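Local coordinates for protein post-proline cleaving enzyme (PDB 4HVT) that probably acts as a serine endopeptidase that cleaves oligopeptides on the carboxyl side of proline residues, at residues K40-K45 with I659-L664; V574-R579 with P639-T644; H682-D687 with N693-L698; V590-M595 with T609-P614. One frame throughout, in Å; residues are numbered along the deposited sequence.

Interaction 1: K40-K45 with I659-L664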
# COMPACT_ATOMS: atom_id res chain seq x y z
N LYS A 40 -11.51 -4.53 -24.50
CA LYS A 40 -10.66 -3.78 -25.49
C LYS A 40 -11.43 -2.74 -26.27
O LYS A 40 -10.96 -1.60 -26.45
CB LYS A 40 -9.98 -4.75 -26.47
N GLU A 41 -12.62 -3.12 -26.71
CA GLU A 41 -13.48 -2.22 -27.49
C GLU A 41 -13.95 -1.03 -26.68
O GLU A 41 -13.92 0.10 -27.15
CB GLU A 41 -14.69 -2.95 -28.08
CG GLU A 41 -14.46 -3.36 -29.52
CD GLU A 41 -13.09 -4.02 -29.68
OE1 GLU A 41 -12.18 -3.36 -30.24
OE2 GLU A 41 -12.92 -5.17 -29.20
N ARG A 42 -14.36 -1.28 -25.44
CA ARG A 42 -14.82 -0.20 -24.60
C ARG A 42 -13.66 0.66 -24.20
O ARG A 42 -13.82 1.87 -24.12
CB ARG A 42 -15.59 -0.70 -23.39
CG ARG A 42 -16.88 -1.37 -23.80
CD ARG A 42 -17.67 -1.77 -22.58
NE ARG A 42 -18.68 -0.77 -22.32
CZ ARG A 42 -19.83 -0.69 -22.96
NH1 ARG A 42 -20.67 0.31 -22.68
NH2 ARG A 42 -20.15 -1.58 -23.89
N THR A 43 -12.51 0.05 -23.94
CA THR A 43 -11.30 0.82 -23.61
C THR A 43 -10.88 1.72 -24.77
O THR A 43 -10.54 2.87 -24.55
CB THR A 43 -10.17 -0.13 -23.25
OG1 THR A 43 -10.56 -0.85 -22.08
CG2 THR A 43 -8.87 0.58 -23.02
N SER A 44 -10.89 1.18 -25.98
CA SER A 44 -10.52 1.97 -27.16
C SER A 44 -11.49 3.13 -27.35
O SER A 44 -11.06 4.26 -27.55
CB SER A 44 -10.46 1.08 -28.40
OG SER A 44 -9.42 0.14 -28.21
N LYS A 45 -12.79 2.87 -27.25
CA LYS A 45 -13.78 3.95 -27.37
C LYS A 45 -13.47 5.02 -26.34
O LYS A 45 -13.54 6.24 -26.67
CB LYS A 45 -15.20 3.43 -27.13
N ILE A 659 -18.41 -5.65 -14.50
CA ILE A 659 -19.88 -5.67 -14.23
C ILE A 659 -20.56 -4.31 -13.99
O ILE A 659 -21.73 -4.05 -14.45
CB ILE A 659 -20.26 -6.73 -13.13
CG1 ILE A 659 -21.76 -6.98 -13.11
CG2 ILE A 659 -19.82 -6.37 -11.69
CD1 ILE A 659 -22.27 -7.62 -14.37
N PHE A 660 -19.83 -3.41 -13.29
CA PHE A 660 -20.34 -2.09 -13.06
C PHE A 660 -20.51 -1.38 -14.42
O PHE A 660 -21.49 -0.76 -14.63
CB PHE A 660 -19.39 -1.35 -12.18
CG PHE A 660 -19.94 -0.10 -11.57
CD1 PHE A 660 -21.20 -0.06 -11.02
CD2 PHE A 660 -19.09 0.99 -11.41
CE1 PHE A 660 -21.67 1.07 -10.44
CE2 PHE A 660 -19.55 2.12 -10.81
CZ PHE A 660 -20.85 2.15 -10.29
N GLU A 661 -19.48 -1.43 -15.27
CA GLU A 661 -19.56 -0.86 -16.65
C GLU A 661 -20.72 -1.51 -17.42
O GLU A 661 -21.50 -0.83 -18.09
CB GLU A 661 -18.26 -1.12 -17.39
CG GLU A 661 -18.21 -0.83 -18.88
CD GLU A 661 -18.48 0.63 -19.24
OE1 GLU A 661 -18.72 1.52 -18.37
OE2 GLU A 661 -18.52 0.91 -20.47
N TYR A 662 -20.81 -2.82 -17.35
CA TYR A 662 -21.83 -3.53 -18.13
C TYR A 662 -23.24 -3.08 -17.75
O TYR A 662 -24.07 -2.81 -18.64
CB TYR A 662 -21.67 -5.03 -17.99
CG TYR A 662 -22.65 -5.82 -18.87
CD1 TYR A 662 -23.93 -6.10 -18.44
CD2 TYR A 662 -22.24 -6.30 -20.09
CE1 TYR A 662 -24.80 -6.83 -19.25
CE2 TYR A 662 -23.08 -7.00 -20.91
CZ TYR A 662 -24.35 -7.27 -20.48
OH TYR A 662 -25.14 -7.98 -21.32
N VAL A 663 -23.51 -2.98 -16.45
CA VAL A 663 -24.82 -2.56 -15.98
C VAL A 663 -25.06 -1.07 -16.22
O VAL A 663 -26.13 -0.68 -16.70
CB VAL A 663 -25.08 -2.94 -14.51
CG1 VAL A 663 -26.52 -2.59 -14.13
CG2 VAL A 663 -24.83 -4.42 -14.34
N LEU A 664 -24.07 -0.22 -15.91
CA LEU A 664 -24.27 1.22 -16.05
C LEU A 664 -24.39 1.61 -17.51
O LEU A 664 -25.17 2.52 -17.86
CB LEU A 664 -23.11 1.99 -15.40
CG LEU A 664 -23.33 2.51 -14.00
CD1 LEU A 664 -22.06 3.24 -13.56
CD2 LEU A 664 -24.49 3.50 -13.95

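Interaction 2: V574-R579 with P639-T644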
# COMPACT_ATOMS: atom_id res chain seq x y z
N VAL A 574 -20.56 3.34 -3.97
CA VAL A 574 -21.63 3.58 -3.01
C VAL A 574 -22.06 5.07 -2.98
O VAL A 574 -23.25 5.38 -3.00
CB VAL A 574 -21.28 3.14 -1.60
CG1 VAL A 574 -22.36 3.62 -0.64
CG2 VAL A 574 -21.07 1.63 -1.55
N ALA A 575 -21.09 5.97 -2.92
CA ALA A 575 -21.38 7.39 -2.81
C ALA A 575 -22.26 7.82 -3.98
O ALA A 575 -23.24 8.56 -3.83
CB ALA A 575 -20.10 8.21 -2.76
N MET A 576 -21.90 7.40 -5.19
CA MET A 576 -22.54 7.94 -6.37
C MET A 576 -23.91 7.30 -6.56
O MET A 576 -24.79 7.90 -7.20
CB MET A 576 -21.68 7.71 -7.61
CG MET A 576 -21.60 6.29 -8.13
SD MET A 576 -20.65 6.05 -9.66
CE MET A 576 -21.88 6.41 -10.82
N THR A 577 -24.09 6.10 -6.01
CA THR A 577 -25.39 5.47 -6.09
C THR A 577 -26.34 5.91 -4.94
O THR A 577 -27.53 6.02 -5.14
CB THR A 577 -25.32 3.92 -6.22
OG1 THR A 577 -24.57 3.36 -5.13
CG2 THR A 577 -24.65 3.50 -7.57
N GLN A 578 -25.86 6.14 -3.72
CA GLN A 578 -26.72 6.70 -2.65
C GLN A 578 -27.02 8.16 -2.73
O GLN A 578 -28.13 8.62 -2.36
CB GLN A 578 -26.06 6.45 -1.30
CG GLN A 578 -26.12 5.05 -0.90
CD GLN A 578 -25.63 4.81 0.52
OE1 GLN A 578 -25.07 5.69 1.14
NE2 GLN A 578 -25.90 3.65 1.03
N ARG A 579 -26.05 8.93 -3.22
CA ARG A 579 -26.13 10.37 -3.19
C ARG A 579 -25.70 11.01 -4.53
O ARG A 579 -24.80 11.89 -4.58
CB ARG A 579 -25.34 10.90 -2.01
CG ARG A 579 -25.81 10.46 -0.64
CD ARG A 579 -27.17 11.04 -0.24
NE ARG A 579 -27.20 12.48 -0.15
CZ ARG A 579 -26.77 13.21 0.87
NH1 ARG A 579 -26.23 12.64 1.96
NH2 ARG A 579 -26.84 14.55 0.78
N PRO A 639 -23.68 10.65 -11.69
CA PRO A 639 -22.56 11.46 -12.14
C PRO A 639 -21.73 10.61 -13.09
O PRO A 639 -21.66 9.38 -12.90
CB PRO A 639 -21.80 11.80 -10.85
CG PRO A 639 -22.35 10.95 -9.80
CD PRO A 639 -23.66 10.36 -10.26
N THR A 640 -21.14 11.26 -14.10
CA THR A 640 -20.25 10.62 -15.06
C THR A 640 -19.13 9.94 -14.29
O THR A 640 -18.60 10.52 -13.36
CB THR A 640 -19.65 11.63 -16.07
OG1 THR A 640 -18.92 10.96 -17.10
CG2 THR A 640 -18.81 12.73 -15.42
N VAL A 641 -18.83 8.71 -14.68
CA VAL A 641 -17.90 7.90 -13.94
C VAL A 641 -16.86 7.30 -14.88
O VAL A 641 -17.17 6.85 -15.99
CB VAL A 641 -18.60 6.81 -13.11
CG1 VAL A 641 -19.49 5.97 -13.97
CG2 VAL A 641 -17.59 5.90 -12.40
N LEU A 642 -15.61 7.30 -14.42
CA LEU A 642 -14.52 6.58 -15.06
C LEU A 642 -14.25 5.32 -14.25
O LEU A 642 -14.05 5.40 -13.06
CB LEU A 642 -13.23 7.45 -15.05
CG LEU A 642 -11.95 6.76 -15.54
CD1 LEU A 642 -12.07 6.27 -16.97
CD2 LEU A 642 -10.74 7.72 -15.53
N ILE A 643 -14.34 4.16 -14.89
CA ILE A 643 -14.18 2.86 -14.18
C ILE A 643 -12.92 2.22 -14.72
O ILE A 643 -12.71 2.16 -15.93
CB ILE A 643 -15.35 1.95 -14.49
CG1 ILE A 643 -16.71 2.55 -14.04
CG2 ILE A 643 -15.12 0.64 -13.81
CD1 ILE A 643 -17.95 1.86 -14.63
N THR A 644 -12.04 1.79 -13.84
CA THR A 644 -10.80 1.14 -14.32
C THR A 644 -10.58 -0.24 -13.71
O THR A 644 -10.90 -0.46 -12.54
CB THR A 644 -9.56 2.02 -14.06
OG1 THR A 644 -9.21 2.02 -12.64
CG2 THR A 644 -9.81 3.44 -14.54

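Interaction 3: H682-D687 with N693-L698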
# COMPACT_ATOMS: atom_id res chain seq x y z
N HIS A 682 -3.31 -4.68 -9.85
CA HIS A 682 -4.04 -3.87 -8.88
C HIS A 682 -3.32 -2.53 -8.63
O HIS A 682 -2.73 -2.32 -7.59
CB HIS A 682 -4.21 -4.63 -7.58
CG HIS A 682 -5.31 -4.12 -6.71
ND1 HIS A 682 -6.63 -4.09 -7.11
CD2 HIS A 682 -5.28 -3.66 -5.43
CE1 HIS A 682 -7.36 -3.61 -6.13
NE2 HIS A 682 -6.57 -3.36 -5.09
N GLY A 683 -3.36 -1.67 -9.62
CA GLY A 683 -2.66 -0.38 -9.57
C GLY A 683 -2.77 0.38 -10.87
O GLY A 683 -3.53 -0.02 -11.74
N SER A 684 -1.98 1.43 -11.01
CA SER A 684 -2.11 2.36 -12.15
C SER A 684 -1.33 1.97 -13.40
O SER A 684 -1.52 2.55 -14.45
CB SER A 684 -1.65 3.74 -11.73
OG SER A 684 -0.23 3.80 -11.59
N GLY A 685 -0.41 1.01 -13.28
CA GLY A 685 0.39 0.58 -14.43
C GLY A 685 1.65 -0.09 -13.93
O GLY A 685 2.26 0.35 -12.96
N SER A 686 2.06 -1.17 -14.60
CA SER A 686 3.19 -1.96 -14.13
C SER A 686 4.51 -1.53 -14.79
O SER A 686 5.56 -2.13 -14.58
CB SER A 686 2.89 -3.46 -14.35
OG SER A 686 2.68 -3.75 -15.70
N ASP A 687 4.46 -0.46 -15.58
CA ASP A 687 5.67 0.25 -15.91
C ASP A 687 5.33 1.73 -15.94
O ASP A 687 4.17 2.11 -15.88
CB ASP A 687 6.35 -0.28 -17.18
CG ASP A 687 5.79 0.28 -18.52
OD1 ASP A 687 4.97 1.21 -18.62
OD2 ASP A 687 6.27 -0.22 -19.56
N ASN A 693 0.21 7.02 -18.85
CA ASN A 693 -0.99 7.03 -19.69
C ASN A 693 -2.28 6.96 -18.86
O ASN A 693 -3.26 7.62 -19.17
CB ASN A 693 -0.88 5.92 -20.73
CG ASN A 693 -2.02 5.95 -21.73
OD1 ASN A 693 -2.09 6.81 -22.60
ND2 ASN A 693 -2.92 5.03 -21.59
N TYR A 694 -2.28 6.12 -17.81
CA TYR A 694 -3.40 6.02 -16.89
C TYR A 694 -3.76 7.38 -16.26
O TYR A 694 -4.92 7.81 -16.28
CB TYR A 694 -3.03 5.01 -15.81
CG TYR A 694 -4.09 4.74 -14.81
CD1 TYR A 694 -4.25 5.54 -13.70
CD2 TYR A 694 -4.98 3.67 -14.99
CE1 TYR A 694 -5.24 5.28 -12.78
CE2 TYR A 694 -5.93 3.36 -14.04
CZ TYR A 694 -6.11 4.18 -12.98
OH TYR A 694 -7.03 3.94 -12.04
N PHE A 695 -2.76 8.09 -15.76
CA PHE A 695 -3.01 9.40 -15.15
C PHE A 695 -3.35 10.53 -16.12
O PHE A 695 -4.10 11.43 -15.78
CB PHE A 695 -1.88 9.79 -14.21
CG PHE A 695 -1.92 8.99 -12.94
CD1 PHE A 695 -3.05 9.09 -12.09
CD2 PHE A 695 -0.98 8.04 -12.70
CE1 PHE A 695 -3.14 8.35 -10.94
CE2 PHE A 695 -1.05 7.30 -11.52
CZ PHE A 695 -2.14 7.44 -10.66
N ILE A 696 -2.86 10.45 -17.34
CA ILE A 696 -3.33 11.35 -18.38
C ILE A 696 -4.82 11.14 -18.66
O ILE A 696 -5.57 12.10 -18.82
CB ILE A 696 -2.52 11.19 -19.70
CG1 ILE A 696 -1.06 11.63 -19.52
CG2 ILE A 696 -3.17 11.92 -20.85
CD1 ILE A 696 -0.15 10.92 -20.51
N ASN A 697 -5.22 9.89 -18.76
CA ASN A 697 -6.64 9.57 -18.99
C ASN A 697 -7.50 10.03 -17.82
O ASN A 697 -8.55 10.71 -18.03
CB ASN A 697 -6.79 8.10 -19.21
CG ASN A 697 -6.33 7.67 -20.59
OD1 ASN A 697 -6.34 8.47 -21.54
ND2 ASN A 697 -5.94 6.38 -20.72
N LEU A 698 -7.03 9.74 -16.61
CA LEU A 698 -7.78 10.10 -15.42
C LEU A 698 -7.95 11.61 -15.23
O LEU A 698 -9.05 12.09 -14.92
CB LEU A 698 -7.13 9.45 -14.18
CG LEU A 698 -7.98 9.58 -12.91
CD1 LEU A 698 -8.03 8.33 -12.09
CD2 LEU A 698 -7.45 10.77 -12.15

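Interaction 4: V590-M595 with T609-P614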
# COMPACT_ATOMS: atom_id res chain seq x y z
N VAL A 590 -9.84 0.26 -10.01
CA VAL A 590 -9.55 -1.15 -9.64
C VAL A 590 -10.40 -1.57 -8.45
O VAL A 590 -9.89 -1.95 -7.42
CB VAL A 590 -8.07 -1.46 -9.46
CG1 VAL A 590 -7.35 -1.32 -10.79
CG2 VAL A 590 -7.44 -0.54 -8.44
N PRO A 591 -11.74 -1.49 -8.61
CA PRO A 591 -12.59 -1.55 -7.45
C PRO A 591 -12.88 -2.96 -6.98
O PRO A 591 -12.76 -3.90 -7.75
CB PRO A 591 -13.92 -0.98 -7.93
CG PRO A 591 -13.95 -1.30 -9.40
CD PRO A 591 -12.52 -1.18 -9.83
N ILE A 592 -13.22 -3.06 -5.71
CA ILE A 592 -14.08 -4.15 -5.21
C ILE A 592 -15.46 -3.49 -5.16
O ILE A 592 -15.59 -2.34 -4.69
CB ILE A 592 -13.62 -4.75 -3.85
CG1 ILE A 592 -14.45 -5.97 -3.54
CG2 ILE A 592 -13.62 -3.74 -2.71
CD1 ILE A 592 -13.99 -6.69 -2.27
N LEU A 593 -16.47 -4.16 -5.67
CA LEU A 593 -17.78 -3.53 -5.63
C LEU A 593 -18.96 -4.47 -5.66
O LEU A 593 -20.02 -4.12 -5.18
CB LEU A 593 -17.92 -2.46 -6.70
CG LEU A 593 -18.22 -2.59 -8.16
CD1 LEU A 593 -19.60 -3.12 -8.51
CD2 LEU A 593 -18.01 -1.17 -8.77
N ASP A 594 -18.77 -5.66 -6.24
CA ASP A 594 -19.81 -6.72 -6.15
C ASP A 594 -19.77 -7.39 -4.78
O ASP A 594 -19.12 -8.41 -4.59
CB ASP A 594 -19.68 -7.72 -7.27
CG ASP A 594 -20.85 -8.74 -7.29
OD1 ASP A 594 -21.61 -8.82 -6.29
OD2 ASP A 594 -20.99 -9.44 -8.32
N MET A 595 -20.42 -6.78 -3.81
CA MET A 595 -20.29 -7.19 -2.42
C MET A 595 -21.13 -8.45 -2.08
O MET A 595 -20.96 -9.04 -1.01
CB MET A 595 -20.56 -6.00 -1.49
CG MET A 595 -19.67 -4.78 -1.81
SD MET A 595 -17.94 -5.19 -2.08
CE MET A 595 -17.41 -5.73 -0.48
N THR A 609 -13.91 -10.64 7.14
CA THR A 609 -13.99 -9.92 8.41
C THR A 609 -14.05 -8.42 8.23
O THR A 609 -14.36 -7.70 9.19
CB THR A 609 -12.80 -10.30 9.35
OG1 THR A 609 -11.57 -10.05 8.67
CG2 THR A 609 -12.90 -11.74 9.77
N GLU A 610 -13.76 -7.91 7.02
CA GLU A 610 -13.89 -6.50 6.72
C GLU A 610 -15.32 -6.15 6.29
O GLU A 610 -15.80 -5.11 6.66
CB GLU A 610 -12.88 -6.01 5.67
CG GLU A 610 -12.89 -4.51 5.47
CD GLU A 610 -12.33 -3.68 6.61
OE1 GLU A 610 -11.85 -4.32 7.58
OE2 GLU A 610 -12.38 -2.40 6.51
N TYR A 611 -15.95 -6.99 5.49
CA TYR A 611 -17.21 -6.61 4.86
C TYR A 611 -18.43 -7.38 5.37
O TYR A 611 -19.55 -6.97 5.15
CB TYR A 611 -17.10 -6.79 3.35
CG TYR A 611 -16.02 -5.95 2.69
CD1 TYR A 611 -16.09 -4.54 2.66
CD2 TYR A 611 -14.95 -6.56 2.06
CE1 TYR A 611 -15.07 -3.78 2.07
CE2 TYR A 611 -13.95 -5.81 1.47
CZ TYR A 611 -14.04 -4.43 1.45
OH TYR A 611 -13.01 -3.72 0.86
N GLY A 612 -18.18 -8.43 6.13
CA GLY A 612 -19.25 -9.40 6.48
C GLY A 612 -19.36 -10.46 5.41
O GLY A 612 -18.91 -10.26 4.28
N ASP A 613 -19.98 -11.59 5.77
CA ASP A 613 -20.16 -12.74 4.92
C ASP A 613 -21.52 -12.69 4.17
O ASP A 613 -22.54 -12.88 4.79
CB ASP A 613 -20.04 -14.00 5.75
CG ASP A 613 -19.96 -15.22 4.94
OD1 ASP A 613 -20.28 -15.20 3.72
OD2 ASP A 613 -19.55 -16.24 5.49
N PRO A 614 -21.50 -12.46 2.86
CA PRO A 614 -22.79 -12.49 2.12
C PRO A 614 -23.61 -13.78 2.18
O PRO A 614 -24.78 -13.76 1.73
CB PRO A 614 -22.37 -12.18 0.66
CG PRO A 614 -20.88 -12.01 0.61
CD PRO A 614 -20.32 -12.33 1.97

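Interaction 1: K40-K45 with I659-L664
Arg42 and Glu661 tie two helices of the alpha/beta-hydrolase domain together by a salt bridge. Helix 34-51 belongs to the N-terminal arm, which packs on the catalytic domain as in prolyl oligopeptidases; helix 655-664 follows strand 640-646. The CA atoms of the two residues are 9.3 Å apart, a gap that suits a long arginine and a glutamate reaching for each other from opposite directions.

The polar part centres on one oxygen. Arg42 NE donates to Glu661 OE2 with a nearly straight N-H...O angle of 168°; the oxygen lies in the guanidinium plane and offers its anti lone pair. The separation of these two atoms, 2.5 Å, is short enough for its exact value to be doubtful. A weak second bond runs from Arg42 NH1 to the same Glu661 OE2, at 3.1 Å. The guanidinium and carboxylate planes stand 59° apart, and both N-H groups turn to the one oxygen, OE2. Glu661 OE1 is instead bonded to Thr672 OG1, which should restrain rotation of the carboxylate, largely buried as it is.

The apolar part is made by the chain stems. Both side chains lie against Phe674 of strand 672-677, and Trp38 also touches Glu661. A bend at chi3 (98°) turns the guanidinium of Arg42 off the line of its stem, while Arg42 CD stays 3.9 Å from Glu661 CG.

Interaction 2: V574-R579 with P639-T644
Pro639 meets Met576 where helix 567-578 comes down on the start of strand 640-646. The pyrrolidine ring presents its CG to the root of the methionine, 4.0 Å from Met576 CB, while farther out the methyl group Met576 CE lies 3.6 Å from the backbone oxygen Pro639 O. One methionine thus spans the proline from ring to carbonyl. A compact, rigid ring fits this place, where the loop enters the sheet close beneath the helix.

Thr640 turns its side chain away from the helix and bonds through OG1 to Lys671 O, on the side of the next strand. Val641 again faces the helix. Its CG1 approaches Met576 CE at 4.0 Å, and its CG2 lies 4.1 Å from Met576 SD; the two side chains cross at about a right angle. Met576 holds its CG between the backbone N and the carbonyl carbon (chi1 72°), then extends before bending at chi3 (-85°), which brings the methyl between Pro639 O and Val641. An unbranched, flexible side chain is well suited to reaching over both a proline and a valine; Val586 of strand 585-589 and Phe660 of helix 655-664 also pack against it.

Leu642 and Thr644 point to the other face of the sheet, where Leu642 packs on Leu698 of helix 688-706, whereas Ile643 packs under helix 655-664. With this alternation the strand is covered on both faces, the layered helix-sheet-helix packing of the alpha/beta-hydrolase fold, in which helix 567-578 is the one that follows the probable nucleophile elbow.

Interaction 3: H682-D687 with N693-L698
Ser684 lies against the aromatic pair Tyr694 and Phe695, joining the loop that carries His682 to the C-terminal helix 688-706. No hydrogen bond crosses between the two segments.

The CH-pi contact is the most regular. Ser684 CA stands 4.0 Å from the centroid of the Tyr694 ring, only 8° from the ring normal, and Ser684 CB lies over the same face, 3.7 Å from Tyr694 CD1. With CG of Tyr694 anti to the backbone N (chi1 -178°), the ring extends from the helix to lie face-on to the Ser684 backbone. A residue as small as serine can bring its main chain this near to a ring.

Further van der Waals contacts accompany it. Ser684 O sits 3.2 Å from Tyr694 CB, and Ser684 OG is 3.6 Å from Phe695 CE2, approaching that ring obliquely. Tyr694 CD1 lies over the face of the Phe695 ring, so the two rings also touch each other; Phe67 of helix 56-67 also packs on Phe695.

The polar ends are engaged beyond the pair. Ser684 OG bonds to Ser691 OG, the tyrosine hydroxyl to Glu589 OE1 and Thr644 OG1, and Asp687 caps the start of helix 688-706 through Glu690 N.

His682 itself bonds to Asp649 and to Ser566, the geometry of a probable Ser-His-Asp triad. The chemistry implies that the loop following His682 is held to the helix by CH and ring contacts, while outside hydrogen bonds probably restrain Tyr694 and Ser684.

Interaction 4: V590-M595 with T609-P614
Met595 O, a buried carbonyl oxygen for which no hydrogen-bond partner is found, is met by a proline ring: Pro614 CG lies 3.4 Å from it. Pro614 has no N-H to offer, so it meets the oxygen with carbon.

The side chain of Met595 turns to Tyr611. Bends at chi2 (-45°) and chi3 (-67°) swing its methyl over the ring: Met595 CE stands 3.5 Å from the centroid of the Tyr611 ring and 15° off the normal, a CH-pi contact. The sulfur, Met595 SD, is farther back at 5.1 Å from the same centroid, making the pair a Met-aromatic contact led by the methyl. Glu610 CG covers the opposite ring face, sandwiching the tyrosine.

Ile592 approaches the outer part of the ring, with CD1 3.8 Å from Tyr611 CE2 and CG2 3.6 Å from Tyr611 OH. The hydroxyl itself bonds to Asn567 OD1, next to the probable nucleophile Ser566, which ties the ring to the nucleophile elbow. Tyrosine suits a ring packed between aliphatic groups of Met595 and Glu610, with a polar end. Ile592 and Tyr611 probably correspond, by family sequence, to residues lining the proline-specificity (S1) pocket in prolyl oligopeptidases, and their position is consistent with such a pocket.

Overall arrangement
All four contacts lie in the alpha/beta-hydrolase domain, their centres 15 to 24 Å apart. Along the chain, interaction 1 encloses interaction 2, which in turn encloses interaction 4; interaction 3 follows. Strand 640-646 links several of them: its Ile643 and Val641 pack under helix 655-664 of interaction 1, and through Thr644 it reaches both interactions 3 and 4. Phe660 and Leu593 join interactions 1 and 4. Near the probable triad, His682 CE1 lies 3.3 Å from Val590 O. Interaction 1 thus joins two helices beside the central sheet and interaction 2 a helix to the sheet, whereas interactions 3 and 4 pack loops beside the likely catalytic site.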